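Local coordinates for 3-deoxy-manno-octulosonate cytidylyltransferase (Escherichia coli, PDB 1H7E), which catalyses the transfer of CMP from CTP to the eight-carbon sugar KDO, releasing diphosphate and probably activating the sugar for lipopolysaccharide synthesis, at residues R15-K19 and G223-P227; E45-D51 and K65-N71; T124-S130 and Y169-I175. All blocks are in the same frame, centred on the assembly; numbering follows the deposited sequence.

Contact 1 of 3, residues R15-K19 and G223-P227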
loop_
_atom_site.group_PDB
_atom_site.type_symbol
_atom_site.label_atom_id
_atom_site.label_comp_id
_atom_site.label_asym_id
_atom_site.label_seq_id
_atom_site.Cartn_x
_atom_site.Cartn_y
_atom_site.Cartn_z
ATOM N N ARG A 15 24.959 -9.121 17.306
ATOM C CA ARG A 15 24.666 -8.961 18.737
ATOM C C ARG A 15 24.264 -10.241 19.495
ATOM O O ARG A 15 23.861 -10.175 20.664
ATOM C CB ARG A 15 23.623 -7.848 18.942
ATOM C CG ARG A 15 24.192 -6.429 18.805
ATOM C CD ARG A 15 23.105 -5.387 18.543
ATOM N NE ARG A 15 22.079 -5.370 19.586
ATOM C CZ ARG A 15 20.772 -5.496 19.359
ATOM N NH1 ARG A 15 20.314 -5.650 18.120
ATOM N NH2 ARG A 15 19.920 -5.479 20.377
ATOM N N LEU A 16 24.389 -11.393 18.828
ATOM C CA LEU A 16 24.083 -12.714 19.404
ATOM C C LEU A 16 24.729 -13.844 18.583
ATOM O O LEU A 16 24.026 -14.581 17.877
ATOM C CB LEU A 16 22.562 -12.955 19.500
ATOM C CG LEU A 16 21.733 -12.363 20.653
ATOM C CD1 LEU A 16 20.272 -12.786 20.511
ATOM C CD2 LEU A 16 22.280 -12.811 22.008
ATOM N N PRO A 17 26.075 -13.993 18.664
ATOM C CA PRO A 17 26.795 -15.043 17.920
ATOM C C PRO A 17 26.365 -16.467 18.316
ATOM O O PRO A 17 26.441 -16.855 19.489
ATOM C CB PRO A 17 28.269 -14.753 18.245
ATOM C CG PRO A 17 28.209 -14.090 19.594
ATOM C CD PRO A 17 27.017 -13.170 19.449
ATOM N N GLY A 18 25.888 -17.224 17.326
ATOM C CA GLY A 18 25.419 -18.582 17.568
ATOM C C GLY A 18 24.017 -18.572 18.144
ATOM O O GLY A 18 23.652 -19.425 18.951
ATOM N N LYS A 19 23.224 -17.615 17.676
ATOM C CA LYS A 19 21.859 -17.417 18.128
ATOM C C LYS A 19 20.946 -18.654 18.173
ATOM O O LYS A 19 20.286 -18.891 19.188
ATOM C CB LYS A 19 21.221 -16.287 17.314
ATOM C CG LYS A 19 20.013 -15.650 17.965
ATOM C CD LYS A 19 19.590 -14.373 17.246
ATOM C CE LYS A 19 19.119 -14.641 15.827
ATOM N NZ LYS A 19 18.619 -13.388 15.195
ATOM N N GLY A 223 9.840 -12.247 20.353
ATOM C CA GLY A 223 10.870 -12.967 19.623
ATOM C C GLY A 223 12.219 -12.585 20.210
ATOM O O GLY A 223 12.376 -11.477 20.733
ATOM N N VAL A 224 13.191 -13.490 20.145
ATOM C CA VAL A 224 14.508 -13.207 20.709
ATOM C C VAL A 224 15.440 -12.461 19.763
ATOM O O VAL A 224 15.850 -12.988 18.728
ATOM C CB VAL A 224 15.194 -14.491 21.225
ATOM C CG1 VAL A 224 16.526 -14.149 21.884
ATOM C CG2 VAL A 224 14.278 -15.215 22.206
ATOM N N ASP A 225 15.797 -11.241 20.160
ATOM C CA ASP A 225 16.686 -10.366 19.389
ATOM C C ASP A 225 17.720 -9.730 20.330
ATOM O O ASP A 225 18.918 -9.695 20.032
ATOM C CB ASP A 225 15.863 -9.261 18.704
ATOM C CG ASP A 225 16.074 -9.205 17.193
ATOM O OD1 ASP A 225 16.628 -10.172 16.614
ATOM O OD2 ASP A 225 15.665 -8.193 16.583
ATOM N N THR A 226 17.238 -9.249 21.475
ATOM C CA THR A 226 18.073 -8.603 22.494
ATOM C C THR A 226 18.055 -9.425 23.804
ATOM O O THR A 226 17.071 -10.125 24.081
ATOM C CB THR A 226 17.564 -7.142 22.765
ATOM O OG1 THR A 226 18.458 -6.454 23.651
ATOM C CG2 THR A 226 16.171 -7.148 23.382
ATOM N N PRO A 227 19.163 -9.398 24.589
ATOM C CA PRO A 227 19.305 -10.120 25.869
ATOM C C PRO A 227 18.382 -9.642 27.006
ATOM O O PRO A 227 18.305 -10.272 28.063
ATOM C CB PRO A 227 20.787 -9.926 26.214
ATOM C CG PRO A 227 21.120 -8.615 25.565
ATOM C CD PRO A 227 20.439 -8.759 24.219
#
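Leu16 and Asp225 meet across two irregular loops whose backbones stay well apart, with Leu16 CA 7.8 Å from Asp225 CA, while a type II beta turn from Leu16 to Lys19 brings both of its end residues round to face 223-227. No hydrogen bond spans the interval, and the side chains do the joining. Leu16 uses one methyl: its CD1 lies 3.4 Å from Asp225 O and also reaches Val224 CG1 at 4.2 Å. Val224 in turn packs on Leu230 and Val233 of helix 227-243, so that the start of the C-terminal helix backs the Leu16-Val224 contact. Arg15 lies alongside Thr226, the two side chains pointing the same way. A bend at chi3 (57°) turns the Arg15 guanidinium so that Asp225 O sits over one face, whereas Thr226 OG1 lies near the plane at the edge, 3.7 Å from Arg15 NH2. Lys19 approaches from the far end of the turn. Its CG is anti to the backbone N (chi1 -160°), and a later kink leaves Lys19 NZ 4.0 Å from Asp225 OD1, beyond salt-bridge range. The sequence of the loop following the first strand is consistent with the basic loop that in related nucleotidyltransferases approaches the phosphates of the nucleotide. The lysine's charge is held by a salt bridge to Asp98, so Asp225 probably adds only a longer-range attraction to the apolar packing of Leu16, with neither hydrogen bond nor salt bridge between the two segments.

Contact 2 of 3, residues E45-D51 and K65-N71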
loop_
_atom_site.group_PDB
_atom_site.type_symbol
_atom_site.label_atom_id
_atom_site.label_comp_id
_atom_site.label_asym_id
_atom_site.label_seq_id
_atom_site.Cartn_x
_atom_site.Cartn_y
_atom_site.Cartn_z
ATOM N N GLU A 45 6.733 -32.516 6.400
ATOM C CA GLU A 45 8.109 -32.556 6.899
ATOM C C GLU A 45 8.523 -31.199 7.423
ATOM O O GLU A 45 7.998 -30.174 6.999
ATOM C CB GLU A 45 9.091 -32.913 5.770
ATOM C CG GLU A 45 8.834 -34.210 5.009
ATOM C CD GLU A 45 9.553 -34.252 3.662
ATOM O OE1 GLU A 45 10.665 -33.692 3.552
ATOM O OE2 GLU A 45 9.000 -34.841 2.705
ATOM N N VAL A 46 9.523 -31.200 8.288
ATOM C CA VAL A 46 10.060 -29.984 8.851
ATOM C C VAL A 46 11.566 -30.028 8.644
ATOM O O VAL A 46 12.229 -31.005 9.007
ATOM C CB VAL A 46 9.724 -29.838 10.357
ATOM C CG1 VAL A 46 10.347 -28.559 10.909
ATOM C CG2 VAL A 46 8.212 -29.798 10.555
ATOM N N TRP A 47 12.094 -28.971 8.034
ATOM C CA TRP A 47 13.524 -28.849 7.738
ATOM C C TRP A 47 14.176 -27.588 8.275
ATOM O O TRP A 47 13.567 -26.528 8.267
ATOM C CB TRP A 47 13.721 -28.795 6.228
ATOM C CG TRP A 47 13.404 -30.050 5.526
ATOM C CD1 TRP A 47 12.170 -30.484 5.108
ATOM C CD2 TRP A 47 14.346 -31.033 5.097
ATOM N NE1 TRP A 47 12.297 -31.677 4.435
ATOM C CE2 TRP A 47 13.622 -32.035 4.416
ATOM C CE3 TRP A 47 15.740 -31.155 5.218
ATOM C CZ2 TRP A 47 14.247 -33.156 3.854
ATOM C CZ3 TRP A 47 16.357 -32.263 4.663
ATOM C CH2 TRP A 47 15.609 -33.247 3.988
ATOM N N VAL A 48 15.449 -27.687 8.641
ATOM C CA VAL A 48 16.230 -26.540 9.096
ATOM C C VAL A 48 17.219 -26.280 7.957
ATOM O O VAL A 48 17.937 -27.195 7.528
ATOM C CB VAL A 48 17.016 -26.830 10.395
ATOM C CG1 VAL A 48 17.928 -25.668 10.727
ATOM C CG2 VAL A 48 16.067 -27.090 11.548
ATOM N N ALA A 49 17.195 -25.064 7.417
ATOM C CA ALA A 49 18.066 -24.678 6.313
ATOM C C ALA A 49 19.189 -23.851 6.917
ATOM O O ALA A 49 18.944 -22.812 7.535
ATOM C CB ALA A 49 17.287 -23.866 5.280
ATOM N N THR A 50 20.422 -24.326 6.777
ATOM C CA THR A 50 21.541 -23.619 7.362
ATOM C C THR A 50 22.739 -23.563 6.448
ATOM O O THR A 50 22.799 -24.266 5.439
ATOM C CB THR A 50 21.949 -24.260 8.703
ATOM O OG1 THR A 50 22.946 -23.456 9.338
ATOM C CG2 THR A 50 22.505 -25.644 8.494
ATOM N N ASP A 51 23.665 -22.670 6.785
ATOM C CA ASP A 51 24.903 -22.495 6.029
ATOM C C ASP A 51 26.120 -22.798 6.917
ATOM O O ASP A 51 27.267 -22.659 6.478
ATOM C CB ASP A 51 25.001 -21.071 5.434
ATOM C CG ASP A 51 24.955 -19.957 6.494
ATOM O OD1 ASP A 51 24.718 -20.238 7.688
ATOM O OD2 ASP A 51 25.154 -18.778 6.116
ATOM N N LYS A 65 15.818 -32.770 10.719
ATOM C CA LYS A 65 16.365 -32.741 9.361
ATOM C C LYS A 65 16.980 -31.380 9.047
ATOM O O LYS A 65 16.358 -30.334 9.263
ATOM C CB LYS A 65 15.278 -33.047 8.339
ATOM C CG LYS A 65 14.530 -34.340 8.585
ATOM C CD LYS A 65 13.443 -34.521 7.539
ATOM C CE LYS A 65 12.704 -35.826 7.734
ATOM N NZ LYS A 65 11.818 -36.101 6.566
ATOM N N ALA A 66 18.225 -31.398 8.582
ATOM C CA ALA A 66 18.942 -30.182 8.214
ATOM C C ALA A 66 19.384 -30.307 6.754
ATOM O O ALA A 66 19.559 -31.416 6.239
ATOM C CB ALA A 66 20.163 -29.978 9.123
ATOM N N ILE A 67 19.482 -29.174 6.068
ATOM C CA ILE A 67 19.927 -29.151 4.682
ATOM C C ILE A 67 20.872 -27.968 4.576
ATOM O O ILE A 67 20.563 -26.871 5.051
ATOM C CB ILE A 67 18.744 -29.039 3.685
ATOM C CG1 ILE A 67 19.269 -28.903 2.253
ATOM C CG2 ILE A 67 17.828 -27.878 4.063
ATOM C CD1 ILE A 67 18.228 -29.118 1.210
ATOM N N MET A 68 22.082 -28.235 4.092
ATOM C CA MET A 68 23.084 -27.201 3.931
ATOM C C MET A 68 22.755 -26.395 2.687
ATOM O O MET A 68 22.360 -26.941 1.649
ATOM C CB MET A 68 24.476 -27.813 3.812
ATOM C CG MET A 68 25.055 -28.307 5.123
ATOM S SD MET A 68 25.603 -26.975 6.208
ATOM C CE MET A 68 27.087 -26.386 5.360
ATOM N N THR A 69 22.907 -25.085 2.812
ATOM C CA THR A 69 22.613 -24.170 1.719
ATOM C C THR A 69 23.819 -23.261 1.550
ATOM O O THR A 69 24.738 -23.308 2.355
ATOM C CB THR A 69 21.335 -23.327 2.036
ATOM O OG1 THR A 69 21.505 -22.639 3.283
ATOM C CG2 THR A 69 20.101 -24.222 2.140
ATOM N N ARG A 70 23.846 -22.473 0.484
ATOM C CA ARG A 70 24.963 -21.560 0.262
ATOM C C ARG A 70 24.992 -20.436 1.300
ATOM O O ARG A 70 23.954 -20.058 1.853
ATOM C CB ARG A 70 24.902 -20.972 -1.146
ATOM C CG ARG A 70 25.112 -22.014 -2.224
ATOM C CD ARG A 70 25.361 -21.373 -3.568
ATOM N NE ARG A 70 24.209 -20.599 -4.010
ATOM C CZ ARG A 70 23.167 -21.110 -4.662
ATOM N NH1 ARG A 70 23.124 -22.408 -4.952
ATOM N NH2 ARG A 70 22.166 -20.322 -5.032
ATOM N N ASN A 71 26.192 -19.949 1.610
ATOM C CA ASN A 71 26.354 -18.857 2.572
ATOM C C ASN A 71 26.323 -17.494 1.872
ATOM O O ASN A 71 26.179 -16.459 2.531
ATOM C CB ASN A 71 27.649 -19.024 3.388
ATOM C CG ASN A 71 28.871 -19.304 2.514
ATOM O OD1 ASN A 71 29.440 -20.397 2.562
ATOM N ND2 ASN A 71 29.283 -18.315 1.721
#
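Val48 and Ala66 pair in parallel, and a ladder of backbone hydrogen bonds runs past them: Val48 N to Lys65 O, Ile67 N to Val48 O (2.9 Å), Thr50 N to Ile67 O, and Thr69 N to Thr50 O (2.8 Å). Thr69 OG1 adds a weak bond to Thr50 O. The two strands belong to a beta-alpha-beta unit whose connecting helix 53-61 packs against Val48, Thr50, Ala66 and Met68, while Ala49, Ile67 and Thr69 meet helix 76-86 on the other face; strand 65-68 is the outermost strand at this end of the seven-stranded sheet. Apolar contact centres on Trp47. The extended chain of Lys65 crosses the indole obliquely in a CH-pi contact, CB standing 3.9 Å from the centroid of the six-membered ring, and Ala66 O lies at the ring edge. Ile67 CB touches Trp47 CE3 at 4.0 Å. Polar contact fixes the ring's rotation: Trp47 NE1 gives a 2.7 Å hydrogen bond, in the ring plane, to the anti side of Glu45 OE1. A leucine in place of Trp47 would probably leave that carboxylate oxygen without its donor and the Lys65 methylenes without a flat surface to lie on. Glu45 OE2 has its own salt bridge, to Lys2, while Lys65 NZ stays 4.0 Å from Glu45 OE1.

Contact 3 of 3, residues T124-S130 and Y169-I175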
loop_
_atom_site.group_PDB
_atom_site.type_symbol
_atom_site.label_atom_id
_atom_site.label_comp_id
_atom_site.label_asym_id
_atom_site.label_seq_id
_atom_site.Cartn_x
_atom_site.Cartn_y
_atom_site.Cartn_z
ATOM N N THR A 124 0.757 -14.374 4.798
ATOM C CA THR A 124 1.591 -14.014 5.926
ATOM C C THR A 124 0.666 -13.627 7.080
ATOM O O THR A 124 -0.562 -13.697 6.942
ATOM C CB THR A 124 2.600 -12.889 5.571
ATOM O OG1 THR A 124 3.530 -12.735 6.646
ATOM C CG2 THR A 124 1.866 -11.535 5.305
ATOM N N LEU A 125 1.257 -13.267 8.214
ATOM C CA LEU A 125 0.485 -12.935 9.411
ATOM C C LEU A 125 0.661 -11.508 9.923
ATOM O O LEU A 125 1.639 -10.837 9.609
ATOM C CB LEU A 125 0.865 -13.903 10.546
ATOM C CG LEU A 125 0.631 -15.404 10.312
ATOM C CD1 LEU A 125 1.204 -16.176 11.487
ATOM C CD2 LEU A 125 -0.857 -15.697 10.112
ATOM N N CYS A 126 -0.297 -11.077 10.746
ATOM C CA CYS A 126 -0.253 -9.756 11.360
ATOM C C CYS A 126 -1.095 -9.779 12.650
ATOM O O CYS A 126 -1.893 -10.701 12.871
ATOM C CB CYS A 126 -0.794 -8.693 10.388
ATOM S SG CYS A 126 -2.535 -8.801 10.055
ATOM N N HIS A 127 -0.842 -8.827 13.543
ATOM C CA HIS A 127 -1.648 -8.702 14.769
ATOM C C HIS A 127 -1.773 -7.213 15.118
ATOM O O HIS A 127 -0.949 -6.399 14.686
ATOM C CB HIS A 127 -1.110 -9.536 15.951
ATOM C CG HIS A 127 0.194 -9.060 16.523
ATOM N ND1 HIS A 127 0.293 -7.965 17.353
ATOM C CD2 HIS A 127 1.447 -9.567 16.429
ATOM C CE1 HIS A 127 1.549 -7.816 17.742
ATOM N NE2 HIS A 127 2.270 -8.777 17.195
ATOM N N ALA A 128 -2.849 -6.854 15.813
ATOM C CA ALA A 128 -3.089 -5.457 16.195
ATOM C C ALA A 128 -2.070 -4.913 17.184
ATOM O O ALA A 128 -1.576 -5.642 18.050
ATOM C CB ALA A 128 -4.495 -5.307 16.768
ATOM N N ILE A 129 -1.677 -3.655 16.986
ATOM C CA ILE A 129 -0.755 -2.979 17.886
ATOM C C ILE A 129 -1.296 -1.561 18.129
ATOM O O ILE A 129 -2.127 -1.073 17.373
ATOM C CB ILE A 129 0.709 -2.894 17.351
ATOM C CG1 ILE A 129 0.738 -2.310 15.941
ATOM C CG2 ILE A 129 1.370 -4.293 17.354
ATOM C CD1 ILE A 129 2.105 -1.901 15.481
ATOM N N SER A 130 -0.838 -0.942 19.208
ATOM C CA SER A 130 -1.230 0.418 19.576
ATOM C C SER A 130 -0.467 1.402 18.705
ATOM O O SER A 130 0.558 1.045 18.106
ATOM C CB SER A 130 -0.845 0.664 21.032
ATOM O OG SER A 130 0.572 0.760 21.196
ATOM N N TYR A 169 -3.751 0.053 13.855
ATOM C CA TYR A 169 -2.480 -0.432 13.336
ATOM C C TYR A 169 -2.317 -1.944 13.412
ATOM O O TYR A 169 -2.817 -2.587 14.343
ATOM C CB TYR A 169 -1.319 0.244 14.080
ATOM C CG TYR A 169 -1.267 1.726 13.806
ATOM C CD1 TYR A 169 -0.686 2.198 12.636
ATOM C CD2 TYR A 169 -1.910 2.643 14.654
ATOM C CE1 TYR A 169 -0.749 3.544 12.291
ATOM C CE2 TYR A 169 -1.982 4.000 14.318
ATOM C CZ TYR A 169 -1.397 4.435 13.133
ATOM O OH TYR A 169 -1.448 5.753 12.758
ATOM N N LEU A 170 -1.643 -2.489 12.397
ATOM C CA LEU A 170 -1.352 -3.921 12.310
ATOM C C LEU A 170 0.135 -4.109 12.141
ATOM O O LEU A 170 0.747 -3.485 11.286
ATOM C CB LEU A 170 -2.050 -4.565 11.107
ATOM C CG LEU A 170 -3.572 -4.647 11.133
ATOM C CD1 LEU A 170 -4.114 -5.051 9.762
ATOM C CD2 LEU A 170 -4.021 -5.625 12.231
ATOM N N LYS A 171 0.720 -4.933 12.996
ATOM C CA LYS A 171 2.124 -5.257 12.898
ATOM C C LYS A 171 2.259 -6.540 12.041
ATOM O O LYS A 171 1.524 -7.523 12.233
ATOM C CB LYS A 171 2.701 -5.533 14.277
ATOM C CG LYS A 171 4.114 -6.091 14.239
ATOM C CD LYS A 171 4.610 -6.398 15.641
ATOM C CE LYS A 171 6.055 -6.838 15.608
ATOM N NZ LYS A 171 6.652 -6.792 16.969
ATOM N N HIS A 172 3.216 -6.523 11.118
ATOM C CA HIS A 172 3.478 -7.667 10.261
ATOM C C HIS A 172 4.333 -8.679 11.047
ATOM O O HIS A 172 5.325 -8.298 11.683
ATOM C CB HIS A 172 4.213 -7.201 9.006
ATOM C CG HIS A 172 4.698 -8.318 8.133
ATOM N ND1 HIS A 172 3.915 -9.406 7.803
ATOM C CD2 HIS A 172 5.898 -8.528 7.546
ATOM C CE1 HIS A 172 4.614 -10.238 7.051
ATOM N NE2 HIS A 172 5.820 -9.728 6.880
ATOM N N VAL A 173 3.895 -9.943 11.049
ATOM C CA VAL A 173 4.603 -11.058 11.712
ATOM C C VAL A 173 5.276 -11.822 10.565
ATOM O O VAL A 173 4.587 -12.388 9.715
ATOM C CB VAL A 173 3.605 -12.001 12.469
ATOM C CG1 VAL A 173 4.356 -13.214 13.050
ATOM C CG2 VAL A 173 2.907 -11.229 13.599
ATOM N N GLY A 174 6.610 -11.828 10.571
ATOM C CA GLY A 174 7.429 -12.420 9.520
ATOM C C GLY A 174 7.442 -13.899 9.186
ATOM O O GLY A 174 8.510 -14.459 8.940
ATOM N N ILE A 175 6.263 -14.511 9.159
ATOM C CA ILE A 175 6.084 -15.926 8.807
ATOM C C ILE A 175 5.343 -15.912 7.484
ATOM O O ILE A 175 4.307 -15.246 7.359
ATOM C CB ILE A 175 5.219 -16.648 9.830
ATOM C CG1 ILE A 175 5.966 -16.700 11.164
ATOM C CG2 ILE A 175 4.911 -18.058 9.354
ATOM C CD1 ILE A 175 5.145 -17.259 12.272
HETATM O O HOH W 1 4.906 -8.993 17.990
HETATM O O HOH W 2 -4.395 0.212 16.688
#
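His127 and Lys171 lie side by side on one face of an antiparallel strand pair and point the same way, Lys171 CD passing 3.7 Å from His127 NE2. One water joins their ends, 2.8 Å from His127 NE2 and accepting from Lys171 NZ. A hydrogen bond from His127 ND1 to Ala128 O fixes the rotation of the imidazole, against which Val173 CG2 comes obliquely, 3.6 Å from His127 CD2. Ile129 crosses Lys171 at about a right angle, CG2 meeting CB. On the reverse face Cys126 SG rests against both methyls of Leu170. There His172, its CG anti to the backbone N (chi1 172°), swings its ring back toward the partner strand, and ND1 donates to Leu125 O at 3.2 Å, tilted 26° from the ring plane. The same carbonyl accepts Val173 N at 2.8 Å from above its plane, so two donors grip one buried oxygen; His172 NE2 is bonded to Tyr176 OH. Strand 169-179, running against its neighbours as is characteristic of GT-A-like sheets, lies between 91-94 and 122-129. Strand 212-216 flanks the latter, helix 104-116 packs on Leu125 and Ile175, and helix 131-134 meets Ile129 and Tyr169.

Contacts 2 and 3 illustrate how one sheet can be held differently at different places. Both join adjacent strands, but on opposite sides of the chain's centre, about 27 Å apart between their centres. Contact 2 is a partly buried parallel pair at the sheet margin, with an indole and a lysine chain near solvent; contact 3 is buried and antiparallel, with histidines and carbonyls bonded inside. Contact 1 is a surface meeting of two loops without a cross-segment hydrogen bond, relying on one leucine and loosely spaced charges. It joins distant parts of the sequence, and the other two lie between its ends along the chain. None of the three touches another.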